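Probable glutathione reductase (Sinorhizobium meliloti, PDB 4DNA) probably catalyses the NADPH-dependent reduction of glutathione disulfide to glutathione, working as an FAD-containing homodimer. Local coordinates at residues L169-L174 with V256-M261; D433-V438 with E445-Y450; L23-G28 with A104-E109. All coordinates share one frame; numbering follows the deposited sequence.

Interaction 1: L169-L174 with V256-M261; sequences LPESIL and VADQVM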
ATOM      1  N   LEU A 169     -31.968   2.269  -2.001  1.00 70.32           N
ATOM      2  CA  LEU A 169     -30.901   3.242  -1.993  1.00 69.79           C
ATOM      3  C   LEU A 169     -31.484   4.650  -2.066  1.00 70.73           C
ATOM      4  O   LEU A 169     -32.177   4.982  -3.027  1.00 71.25           O
ATOM      5  CB  LEU A 169     -29.985   2.986  -3.174  1.00 69.13           C
ATOM      6  CG  LEU A 169     -28.871   3.993  -3.366  1.00 69.30           C
ATOM      7  CD1 LEU A 169     -27.683   3.630  -2.479  1.00 66.83           C
ATOM      8  CD2 LEU A 169     -28.493   4.010  -4.835  1.00 70.15           C
ATOM      9  N   PRO A 170     -31.197   5.492  -1.055  1.00 71.21           N
ATOM     10  CA  PRO A 170     -31.710   6.870  -1.096  1.00 71.16           C
ATOM     11  C   PRO A 170     -31.147   7.609  -2.299  1.00 70.87           C
ATOM     12  O   PRO A 170     -30.022   7.333  -2.737  1.00 70.33           O
ATOM     13  CB  PRO A 170     -31.178   7.489   0.200  1.00 68.93           C
ATOM     14  CG  PRO A 170     -29.975   6.687   0.538  1.00 68.24           C
ATOM     15  CD  PRO A 170     -30.273   5.284   0.076  1.00 68.33           C
ATOM     16  N   GLU A 171     -31.942   8.512  -2.845  1.00 72.68           N
ATOM     17  CA  GLU A 171     -31.495   9.350  -3.934  1.00 73.83           C
ATOM     18  C   GLU A 171     -30.770  10.554  -3.320  1.00 72.94           C
ATOM     19  O   GLU A 171     -29.894  11.152  -3.955  1.00 73.73           O
ATOM     20  CB  GLU A 171     -32.688   9.725  -4.831  1.00 77.38           C
ATOM     21  CG  GLU A 171     -32.680  11.139  -5.417  1.00 78.77           C
ATOM     22  CD  GLU A 171     -34.064  11.617  -5.878  1.00 85.41           C
ATOM     23  OE1 GLU A 171     -35.101  11.217  -5.275  1.00 85.70           O
ATOM     24  OE2 GLU A 171     -34.108  12.407  -6.850  1.00 85.10           O
ATOM     25  N   SER A 172     -31.118  10.880  -2.073  1.00 71.23           N
ATOM     26  CA  SER A 172     -30.380  11.871  -1.289  1.00 70.73           C
ATOM     27  C   SER A 172     -30.227  11.421   0.166  1.00 69.71           C
ATOM     28  O   SER A 172     -31.133  10.786   0.718  1.00 69.56           O
ATOM     29  CB  SER A 172     -31.029  13.260  -1.374  1.00 71.87           C
ATOM     30  OG  SER A 172     -32.408  13.203  -1.065  1.00 73.64           O
ATOM     31  N   ILE A 173     -29.065  11.730   0.758  1.00 68.14           N
ATOM     32  CA  ILE A 173     -28.803  11.520   2.192  1.00 67.41           C
ATOM     33  C   ILE A 173     -28.176  12.756   2.863  1.00 67.34           C
ATOM     34  O   ILE A 173     -27.397  13.493   2.248  1.00 67.51           O
ATOM     35  CB  ILE A 173     -27.923  10.273   2.471  1.00 65.54           C
ATOM     36  CG1 ILE A 173     -28.114   9.799   3.916  1.00 65.33           C
ATOM     37  CG2 ILE A 173     -26.443  10.545   2.192  1.00 64.89           C
ATOM     38  CD1 ILE A 173     -27.769   8.342   4.128  1.00 65.50           C
ATOM     39  N   LEU A 174     -28.524  12.969   4.128  1.00 67.17           N
ATOM     40  CA  LEU A 174     -27.875  13.981   4.935  1.00 68.14           C
ATOM     41  C   LEU A 174     -27.305  13.328   6.174  1.00 66.45           C
ATOM     42  O   LEU A 174     -28.054  12.758   6.965  1.00 66.70           O
ATOM     43  CB  LEU A 174     -28.853  15.097   5.331  1.00 68.89           C
ATOM     44  CG  LEU A 174     -28.317  16.108   6.348  1.00 68.44           C
ATOM     45  CD1 LEU A 174     -27.362  17.074   5.686  1.00 70.26           C
ATOM     46  CD2 LEU A 174     -29.431  16.862   7.045  1.00 68.03           C
ATOM     47  N   VAL A 256     -34.055  18.914   2.683  1.00 79.95           N
ATOM     48  CA  VAL A 256     -34.848  17.711   2.477  1.00 79.78           C
ATOM     49  C   VAL A 256     -33.965  16.614   1.912  1.00 77.10           C
ATOM     50  O   VAL A 256     -33.179  16.858   1.000  1.00 77.37           O
ATOM     51  CB  VAL A 256     -36.060  17.956   1.553  1.00 80.21           C
ATOM     52  CG1 VAL A 256     -37.002  16.762   1.614  1.00 80.81           C
ATOM     53  CG2 VAL A 256     -36.816  19.217   1.951  1.00 78.31           C
ATOM     54  N   ALA A 257     -34.074  15.412   2.466  1.00 75.89           N
ATOM     55  CA  ALA A 257     -33.339  14.256   1.927  1.00 74.40           C
ATOM     56  C   ALA A 257     -34.124  12.973   2.121  1.00 72.89           C
ATOM     57  O   ALA A 257     -35.012  12.911   2.974  1.00 73.69           O
ATOM     58  CB  ALA A 257     -31.969  14.140   2.571  1.00 73.03           C
ATOM     59  N   ASP A 258     -33.805  11.955   1.324  1.00 72.73           N
ATOM     60  CA  ASP A 258     -34.433  10.642   1.476  1.00 72.44           C
ATOM     61  C   ASP A 258     -34.150  10.006   2.851  1.00 71.10           C
ATOM     62  O   ASP A 258     -35.045   9.471   3.492  1.00 70.61           O
ATOM     63  CB  ASP A 258     -34.037   9.712   0.330  1.00 71.84           C
ATOM     64  CG  ASP A 258     -34.812   9.990  -0.947  1.00 75.08           C
ATOM     65  OD1 ASP A 258     -36.000  10.347  -0.861  1.00 76.09           O
ATOM     66  OD2 ASP A 258     -34.248   9.837  -2.047  1.00 77.25           O
ATOM     67  N   GLN A 259     -32.906  10.083   3.311  1.00 70.40           N
ATOM     68  CA  GLN A 259     -32.550   9.572   4.636  1.00 68.81           C
ATOM     69  C   GLN A 259     -31.715  10.603   5.389  1.00 69.62           C
ATOM     70  O   GLN A 259     -30.986  11.403   4.772  1.00 68.46           O
ATOM     71  CB  GLN A 259     -31.777   8.252   4.535  1.00 67.36           C
ATOM     72  CG  GLN A 259     -32.476   7.156   3.747  1.00 68.31           C
ATOM     73  CD  GLN A 259     -33.540   6.422   4.549  1.00 68.67           C
ATOM     74  OE1 GLN A 259     -33.439   6.271   5.762  1.00 69.11           O
ATOM     75  NE2 GLN A 259     -34.559   5.951   3.861  1.00 68.46           N
ATOM     76  N   VAL A 260     -31.842  10.585   6.720  1.00 69.24           N
ATOM     77  CA  VAL A 260     -31.010  11.400   7.606  1.00 68.48           C
ATOM     78  C   VAL A 260     -30.270  10.491   8.578  1.00 67.59           C
ATOM     79  O   VAL A 260     -30.869   9.900   9.461  1.00 68.75           O
ATOM     80  CB  VAL A 260     -31.826  12.449   8.387  1.00 69.96           C
ATOM     81  CG1 VAL A 260     -30.920  13.220   9.336  1.00 69.93           C
ATOM     82  CG2 VAL A 260     -32.520  13.409   7.432  1.00 71.23           C
HETATM   83  N   MSE A 261     -28.961  10.388   8.404  1.00 66.58           N
HETATM   84  CA  MSE A 261     -28.151   9.525   9.228  1.00 66.64           C
HETATM   85  C   MSE A 261     -27.525  10.296  10.338  1.00 68.06           C
HETATM   86  O   MSE A 261     -26.885  11.334  10.112  1.00 66.57           O
HETATM   87  CB  MSE A 261     -27.046   8.932   8.375  1.00 65.44           C
HETATM   88  CG  MSE A 261     -26.292   7.863   9.151  1.00 68.10           C
HETATM   89 SE   MSE A 261     -25.033   7.068   7.870  1.00 81.69          SE
HETATM   90  CE  MSE A 261     -24.960   5.225   8.553  1.00 69.35           C
TER
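D258 carries the polar side of this contact. Its CG stands beside its own backbone N, anti to the carbonyl carbon (chi1 -79°), and OD2 reaches the turn leading into strand 172-176. There OD2 accepts two amides: E171 N at 2.8 Å on the anti lone pair, and S172 N at 3.3 Å from above the carboxylate plane. S172 answers with its hydroxyl. OG takes the crowded position between N and carbonyl carbon (chi1 52°) and accepts D258 N at 3.0 Å. E171 OE1 lies 3.6 Å from D258 OD2, but R244 probably offsets the like charges, since it makes salt bridges to E171 OE1 and D258 OD1.

Beyond D258 the chains run as neighbouring parallel strands of the Rossmann-type sheet of the predicted dinucleotide-binding domain; strand 172-176 leads straight into the glycine-rich G177-G179-A182 turn. Three backbone hydrogen bonds join them: Q259 N to S172 O, L174 N to Q259 O at 3.0 Å, and M261 N to L174 O.

I173 and Q259 share one face of the sheet. They cross obliquely, with I173 CG1, anti to N, 4.0 Å from Q259 CB. Q259 bends at chi2 (-80°), and its CG meets P170 CB at 3.8 Å, the two side chains crossing at about a right angle. On the face of L174 and V260, L174 CB lies 4.3 Å from A257 CB.

Interaction 2: D433-V438 with E445-Y450; sequences DRTMAV and ELVTMY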
ATOM      1  N   ASP A 433      15.992   8.345   5.442  1.00 64.91           N
ATOM      2  CA  ASP A 433      16.794   8.883   4.341  1.00 66.25           C
ATOM      3  C   ASP A 433      17.804   7.885   3.780  1.00 67.98           C
ATOM      4  O   ASP A 433      18.072   7.903   2.588  1.00 69.90           O
ATOM      5  CB  ASP A 433      17.453  10.200   4.738  1.00 66.98           C
ATOM      6  CG  ASP A 433      16.435  11.289   5.055  1.00 65.66           C
ATOM      7  OD1 ASP A 433      15.238  10.986   5.128  1.00 64.72           O
ATOM      8  OD2 ASP A 433      16.817  12.457   5.227  1.00 67.89           O
ATOM      9  N   ARG A 434      18.326   7.006   4.637  1.00 68.07           N
ATOM     10  CA  ARG A 434      19.256   5.929   4.246  1.00 70.04           C
ATOM     11  C   ARG A 434      18.558   4.820   3.454  1.00 69.54           C
ATOM     12  O   ARG A 434      19.232   3.960   2.866  1.00 70.97           O
ATOM     13  CB  ARG A 434      19.929   5.274   5.471  1.00 73.05           C
ATOM     14  CG  ARG A 434      20.339   6.201   6.613  1.00 74.65           C
ATOM     15  CD  ARG A 434      21.262   5.572   7.670  1.00 79.59           C
ATOM     16  NE  ARG A 434      21.183   4.106   7.785  1.00 82.48           N
ATOM     17  CZ  ARG A 434      22.153   3.263   7.410  1.00 79.13           C
ATOM     18  NH1 ARG A 434      23.289   3.729   6.895  1.00 81.02           N
ATOM     19  NH2 ARG A 434      21.990   1.949   7.546  1.00 79.37           N
ATOM     20  N   THR A 435      17.221   4.828   3.472  1.00 67.59           N
ATOM     21  CA  THR A 435      16.412   3.790   2.833  1.00 67.75           C
ATOM     22  C   THR A 435      16.259   4.108   1.355  1.00 69.81           C
ATOM     23  O   THR A 435      15.667   5.130   0.993  1.00 71.14           O
ATOM     24  CB  THR A 435      15.011   3.682   3.463  1.00 66.59           C
ATOM     25  OG1 THR A 435      15.129   3.469   4.872  1.00 66.23           O
ATOM     26  CG2 THR A 435      14.245   2.542   2.859  1.00 66.30           C
HETATM   27  N   MSE A 436      16.797   3.235   0.508  1.00 70.67           N
HETATM   28  CA  MSE A 436      16.788   3.442  -0.928  1.00 74.90           C
HETATM   29  C   MSE A 436      15.375   3.513  -1.387  1.00 71.90           C
HETATM   30  O   MSE A 436      14.506   2.823  -0.857  1.00 71.16           O
HETATM   31  CB  MSE A 436      17.448   2.239  -1.568  1.00 75.22           C
HETATM   32  CG  MSE A 436      17.581   2.388  -3.079  1.00 75.81           C
HETATM   33 SE   MSE A 436      18.839   3.847  -3.529  1.00 86.36          SE
HETATM   34  CE  MSE A 436      20.343   3.358  -2.343  1.00 80.79           C
ATOM     35  N   ALA A 437      15.132   4.352  -2.383  1.00 72.80           N
ATOM     36  CA  ALA A 437      13.798   4.538  -2.928  1.00 71.27           C
ATOM     37  C   ALA A 437      13.350   3.347  -3.764  1.00 71.28           C
ATOM     38  O   ALA A 437      14.167   2.688  -4.416  1.00 72.96           O
ATOM     39  CB  ALA A 437      13.749   5.810  -3.758  1.00 70.11           C
ATOM     40  N   VAL A 438      12.047   3.073  -3.734  1.00 68.95           N
ATOM     41  CA  VAL A 438      11.441   2.149  -4.689  1.00 71.14           C
ATOM     42  C   VAL A 438      10.611   2.939  -5.709  1.00 70.36           C
ATOM     43  O   VAL A 438       9.743   3.726  -5.353  1.00 68.86           O
ATOM     44  CB  VAL A 438      10.585   1.055  -4.009  1.00 68.98           C
ATOM     45  CG1 VAL A 438      10.167   0.008  -5.027  1.00 69.77           C
ATOM     46  CG2 VAL A 438      11.334   0.408  -2.861  1.00 67.56           C
ATOM     47  N   GLU A 445       8.252   9.184  -1.763  1.00 64.32           N
ATOM     48  CA  GLU A 445       8.264  10.584  -1.343  1.00 66.16           C
ATOM     49  C   GLU A 445       8.598  10.748   0.145  1.00 64.02           C
ATOM     50  O   GLU A 445       9.062  11.814   0.561  1.00 65.13           O
ATOM     51  CB  GLU A 445       6.937  11.272  -1.667  1.00 66.84           C
ATOM     52  CG  GLU A 445       6.493  11.133  -3.112  1.00 66.82           C
ATOM     53  CD  GLU A 445       7.396  11.853  -4.077  1.00 71.75           C
ATOM     54  OE1 GLU A 445       8.115  12.773  -3.629  1.00 69.81           O
ATOM     55  OE2 GLU A 445       7.379  11.493  -5.279  1.00 76.93           O
ATOM     56  N   LEU A 446       8.359   9.700   0.937  1.00 62.98           N
ATOM     57  CA  LEU A 446       8.701   9.716   2.363  1.00 62.35           C
ATOM     58  C   LEU A 446      10.204   9.538   2.596  1.00 62.39           C
ATOM     59  O   LEU A 446      10.724   9.953   3.636  1.00 61.33           O
ATOM     60  CB  LEU A 446       7.929   8.648   3.133  1.00 59.81           C
ATOM     61  CG  LEU A 446       6.412   8.740   3.298  1.00 59.00           C
ATOM     62  CD1 LEU A 446       5.832   7.339   3.398  1.00 61.71           C
ATOM     63  CD2 LEU A 446       6.037   9.546   4.524  1.00 57.05           C
ATOM     64  N   VAL A 447      10.910   8.953   1.630  1.00 62.66           N
ATOM     65  CA  VAL A 447      12.338   8.669   1.836  1.00 62.77           C
ATOM     66  C   VAL A 447      13.317   9.594   1.110  1.00 63.36           C
ATOM     67  O   VAL A 447      14.529   9.412   1.214  1.00 64.77           O
ATOM     68  CB  VAL A 447      12.711   7.181   1.601  1.00 62.95           C
ATOM     69  CG1 VAL A 447      11.860   6.278   2.469  1.00 61.16           C
ATOM     70  CG2 VAL A 447      12.597   6.803   0.133  1.00 63.78           C
ATOM     71  N   THR A 448      12.818  10.599   0.406  1.00 64.46           N
ATOM     72  CA  THR A 448      13.739  11.518  -0.271  1.00 66.20           C
ATOM     73  C   THR A 448      13.620  13.001   0.110  1.00 66.71           C
ATOM     74  O   THR A 448      14.271  13.843  -0.511  1.00 68.87           O
ATOM     75  CB  THR A 448      13.676  11.384  -1.808  1.00 67.36           C
ATOM     76  OG1 THR A 448      12.348  11.646  -2.252  1.00 66.05           O
ATOM     77  CG2 THR A 448      14.077   9.994  -2.249  1.00 65.59           C
HETATM   78  N   MSE A 449      12.815  13.327   1.118  1.00 66.39           N
HETATM   79  CA  MSE A 449      12.692  14.724   1.553  1.00 66.78           C
HETATM   80  C   MSE A 449      13.797  15.030   2.525  1.00 66.24           C
HETATM   81  O   MSE A 449      13.605  15.035   3.746  1.00 64.98           O
HETATM   82  CB  MSE A 449      11.328  15.012   2.144  1.00 66.51           C
HETATM   83  CG  MSE A 449      10.272  14.907   1.068  1.00 67.77           C
HETATM   84 SE   MSE A 449       8.573  15.241   1.996  1.00 77.58          SE
HETATM   85  CE  MSE A 449       8.212  13.603   3.061  1.00 65.32           C
ATOM     86  N   TYR A 450      14.973  15.290   1.970  1.00 67.12           N
ATOM     87  CA  TYR A 450      16.196  15.442   2.742  1.00 67.43           C
ATOM     88  C   TYR A 450      16.219  16.750   3.502  1.00 67.85           C
ATOM     89  O   TYR A 450      16.882  16.871   4.520  1.00 68.45           O
ATOM     90  CB  TYR A 450      17.394  15.337   1.803  1.00 70.55           C
ATOM     91  CG  TYR A 450      17.471  13.995   1.102  1.00 70.81           C
ATOM     92  CD1 TYR A 450      17.438  12.805   1.837  1.00 70.47           C
ATOM     93  CD2 TYR A 450      17.580  13.907  -0.286  1.00 71.35           C
ATOM     94  CE1 TYR A 450      17.506  11.575   1.211  1.00 70.49           C
ATOM     95  CE2 TYR A 450      17.653  12.679  -0.922  1.00 72.94           C
ATOM     96  CZ  TYR A 450      17.612  11.516  -0.168  1.00 71.02           C
ATOM     97  OH  TYR A 450      17.676  10.282  -0.767  1.00 70.20           O
TER
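V447 and Y450 are the main side chains that 445-450 sets against 433-438, within the loop of the dimerisation domain that carries H439, the predicted proton acceptor. V447 CG2, in the crowded position between its backbone N and carbonyl carbon, touches T435 O at 3.6 Å and A437 CB at 4.2 Å.

Y450 lies alongside D433, the two side chains sliding past each other in opposite directions. The carboxylate is turned 80° from the ring; OD2 meets CD1 at the ring edge, 3.5 Å away, and D433 CB sits 3.8 Å from Y450 CE1. D433 O also lies in the ring plane, at the edge. One ring face is approached by T448 O, offset toward the rim; that oxygen accepts a weak bond from Y450 N across an inverse gamma turn centred on M449.

Further out, K429 steadies both segments, with a salt bridge to D433 OD1 and a hydrogen bond to M449 O. The second subunit backs the loop: its P315 packs on A437 and its M322 on Y450. Q417 of that subunit spans the chain just before H439, its NE2 bonded to M436 O and its OE1 to V438 N.

Interaction 3: L23-G28 with A104-E109; sequences LAAALG and ANAGAE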
ATOM      1  N   LEU A  23      -9.771 -18.528  22.970  1.00 79.73           N
ATOM      2  CA  LEU A  23      -8.455 -18.729  23.565  1.00 80.71           C
ATOM      3  C   LEU A  23      -8.546 -19.575  24.827  1.00 83.25           C
ATOM      4  O   LEU A  23      -7.884 -20.607  24.927  1.00 84.96           O
ATOM      5  CB  LEU A  23      -7.745 -17.406  23.865  1.00 79.51           C
ATOM      6  CG  LEU A  23      -6.989 -16.679  22.745  1.00 75.94           C
ATOM      7  CD1 LEU A  23      -6.229 -15.501  23.328  1.00 74.66           C
ATOM      8  CD2 LEU A  23      -6.045 -17.604  22.001  1.00 71.82           C
ATOM      9  N   ALA A  24      -9.398 -19.154  25.762  1.00 82.72           N
ATOM     10  CA  ALA A  24      -9.525 -19.798  27.075  1.00 84.39           C
ATOM     11  C   ALA A  24      -9.996 -21.251  27.009  1.00 86.56           C
ATOM     12  O   ALA A  24      -9.515 -22.096  27.768  1.00 87.82           O
ATOM     13  CB  ALA A  24     -10.443 -18.989  27.974  1.00 82.39           C
ATOM     14  N   ALA A  25     -10.945 -21.527  26.113  1.00 85.25           N
ATOM     15  CA  ALA A  25     -11.448 -22.885  25.908  1.00 86.96           C
ATOM     16  C   ALA A  25     -10.330 -23.780  25.396  1.00 88.93           C
ATOM     17  O   ALA A  25     -10.164 -24.910  25.863  1.00 90.44           O
ATOM     18  CB  ALA A  25     -12.615 -22.880  24.935  1.00 84.85           C
ATOM     19  N   ALA A  26      -9.556 -23.247  24.449  1.00 86.61           N
ATOM     20  CA  ALA A  26      -8.398 -23.937  23.891  1.00 87.90           C
ATOM     21  C   ALA A  26      -7.283 -24.178  24.926  1.00 89.94           C
ATOM     22  O   ALA A  26      -6.207 -24.673  24.579  1.00 92.21           O
ATOM     23  CB  ALA A  26      -7.860 -23.179  22.683  1.00 87.09           C
ATOM     24  N   LEU A  27      -7.536 -23.816  26.185  1.00 89.90           N
ATOM     25  CA  LEU A  27      -6.640 -24.165  27.301  1.00 92.23           C
ATOM     26  C   LEU A  27      -7.291 -25.184  28.250  1.00 92.11           C
ATOM     27  O   LEU A  27      -6.861 -25.341  29.391  1.00 92.71           O
ATOM     28  CB  LEU A  27      -6.177 -22.909  28.065  1.00 88.80           C
ATOM     29  CG  LEU A  27      -5.045 -22.059  27.471  1.00 84.80           C
ATOM     30  CD1 LEU A  27      -4.942 -20.731  28.198  1.00 82.19           C
ATOM     31  CD2 LEU A  27      -3.704 -22.778  27.504  1.00 84.71           C
ATOM     32  N   GLY A  28      -8.328 -25.865  27.765  1.00 92.41           N
ATOM     33  CA  GLY A  28      -9.036 -26.877  28.542  1.00 94.14           C
ATOM     34  C   GLY A  28      -9.800 -26.318  29.728  1.00 94.83           C
ATOM     35  O   GLY A  28      -9.930 -26.991  30.757  1.00 97.56           O
ATOM     36  N   ALA A 104     -16.628 -23.679  18.895  1.00 82.76           N
ATOM     37  CA  ALA A 104     -16.972 -25.076  19.074  1.00 82.83           C
ATOM     38  C   ALA A 104     -15.734 -25.963  19.021  1.00 84.52           C
ATOM     39  O   ALA A 104     -15.515 -26.752  19.938  1.00 86.35           O
ATOM     40  CB  ALA A 104     -17.990 -25.498  18.034  1.00 83.27           C
ATOM     41  N   ASN A 105     -14.922 -25.808  17.973  1.00 83.55           N
ATOM     42  CA  ASN A 105     -13.646 -26.540  17.827  1.00 85.14           C
ATOM     43  C   ASN A 105     -12.683 -26.451  19.010  1.00 84.89           C
ATOM     44  O   ASN A 105     -11.944 -27.394  19.274  1.00 87.34           O
ATOM     45  CB  ASN A 105     -12.891 -26.094  16.574  1.00 84.81           C
ATOM     46  CG  ASN A 105     -13.605 -26.468  15.298  1.00 86.27           C
ATOM     47  OD1 ASN A 105     -14.286 -27.491  15.230  1.00 86.75           O
ATOM     48  ND2 ASN A 105     -13.452 -25.638  14.270  1.00 85.65           N
ATOM     49  N   ALA A 106     -12.667 -25.310  19.692  1.00 83.98           N
ATOM     50  CA  ALA A 106     -11.857 -25.143  20.900  1.00 84.34           C
ATOM     51  C   ALA A 106     -12.526 -25.786  22.119  1.00 84.45           C
ATOM     52  O   ALA A 106     -11.860 -26.054  23.117  1.00 85.20           O
ATOM     53  CB  ALA A 106     -11.580 -23.663  21.156  1.00 81.44           C
ATOM     54  N   GLY A 107     -13.841 -26.009  22.040  1.00 85.47           N
ATOM     55  CA  GLY A 107     -14.601 -26.647  23.119  1.00 87.48           C
ATOM     56  C   GLY A 107     -15.583 -25.775  23.890  1.00 87.36           C
ATOM     57  O   GLY A 107     -16.421 -26.287  24.634  1.00 88.78           O
ATOM     58  N   ALA A 108     -15.479 -24.461  23.721  1.00 85.64           N
ATOM     59  CA  ALA A 108     -16.371 -23.515  24.382  1.00 85.58           C
ATOM     60  C   ALA A 108     -17.847 -23.780  24.060  1.00 86.12           C
ATOM     61  O   ALA A 108     -18.187 -24.185  22.948  1.00 85.89           O
ATOM     62  CB  ALA A 108     -15.994 -22.095  24.004  1.00 83.20           C
ATOM     63  N   GLU A 109     -18.715 -23.552  25.042  1.00 86.02           N
ATOM     64  CA  GLU A 109     -20.142 -23.750  24.853  1.00 86.89           C
ATOM     65  C   GLU A 109     -20.817 -22.490  24.321  1.00 86.98           C
ATOM     66  O   GLU A 109     -20.759 -21.427  24.946  1.00 87.18           O
ATOM     67  CB  GLU A 109     -20.790 -24.188  26.156  1.00 89.61           C
ATOM     68  CG  GLU A 109     -22.272 -24.446  26.024  1.00 90.70           C
ATOM     69  CD  GLU A 109     -22.898 -24.877  27.323  1.00 94.09           C
ATOM     70  OE1 GLU A 109     -22.144 -25.060  28.305  1.00 93.87           O
ATOM     71  OE2 GLU A 109     -24.141 -25.038  27.360  1.00 97.20           O
TER
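Peptide planes are the flat groups that meet here. The G107-A108 peptide has A25 CB above one face, displaced toward the side of its N-H, with A25 CB 3.5 Å from A108 N. The A25-A26 peptide in turn has A106 CB over one face, almost above the nitrogen: A106 CB to A26 N is 3.9 Å. A106 O lies on that same side of the A25-A26 plane.

The setting is the Rossmann-type FAD domain, where helix 15-25, which follows the glycine-rich turn of the FAD-binding motif, and helix 81-106 bring their C-terminal ends together before the chain enters the neighbouring parallel strands 31-35 and 109-112.

Small side chains make the closeness possible. A25 points its methyl at the other segment and serves two partners, A106 CB at 4.0 Å and A108 CB at 3.6 Å. A26 CB meets A106 CB at 4.1 Å, so A106 fits against two successive alanines. Apart from the peptide groups the contact is apolar, and A25 O and A106 O, both acceptors, merely lie near each other.

Both helix ends are closed by local backbone hydrogen bonds. G107, at a positive phi of 110° that suits glycine, ends helix 81-106 in a Schellman motif, its N bonded to A104 O. Past A108 the chain becomes strand, and E109 pairs through its backbone with V31 and I33. V31 also touches A24 and A25. On the other side a type I turn runs from A25 to G28, with G28 N donating to A25 O at 2.8 Å.

In the fold
The three contacts lie far apart, their centres 45 to 47 Å from one another, and each holds different elements. Interactions 1 and 3 belong to the two dinucleotide-binding folds: interaction 1 joins adjacent strands of one parallel sheet, whereas interaction 3 joins the ends of two helices beside the other sheet. Interaction 2 is a loop folded against itself in the dimerisation domain, and the second subunit reaches it alone of the three. All are partly buried. Their chemistry follows: backbone hydrogen bonding and a shared carboxylate in interaction 1, valine and tyrosine packing with polar anchoring from outside in interaction 2, and alanine methyls against peptides in interaction 3.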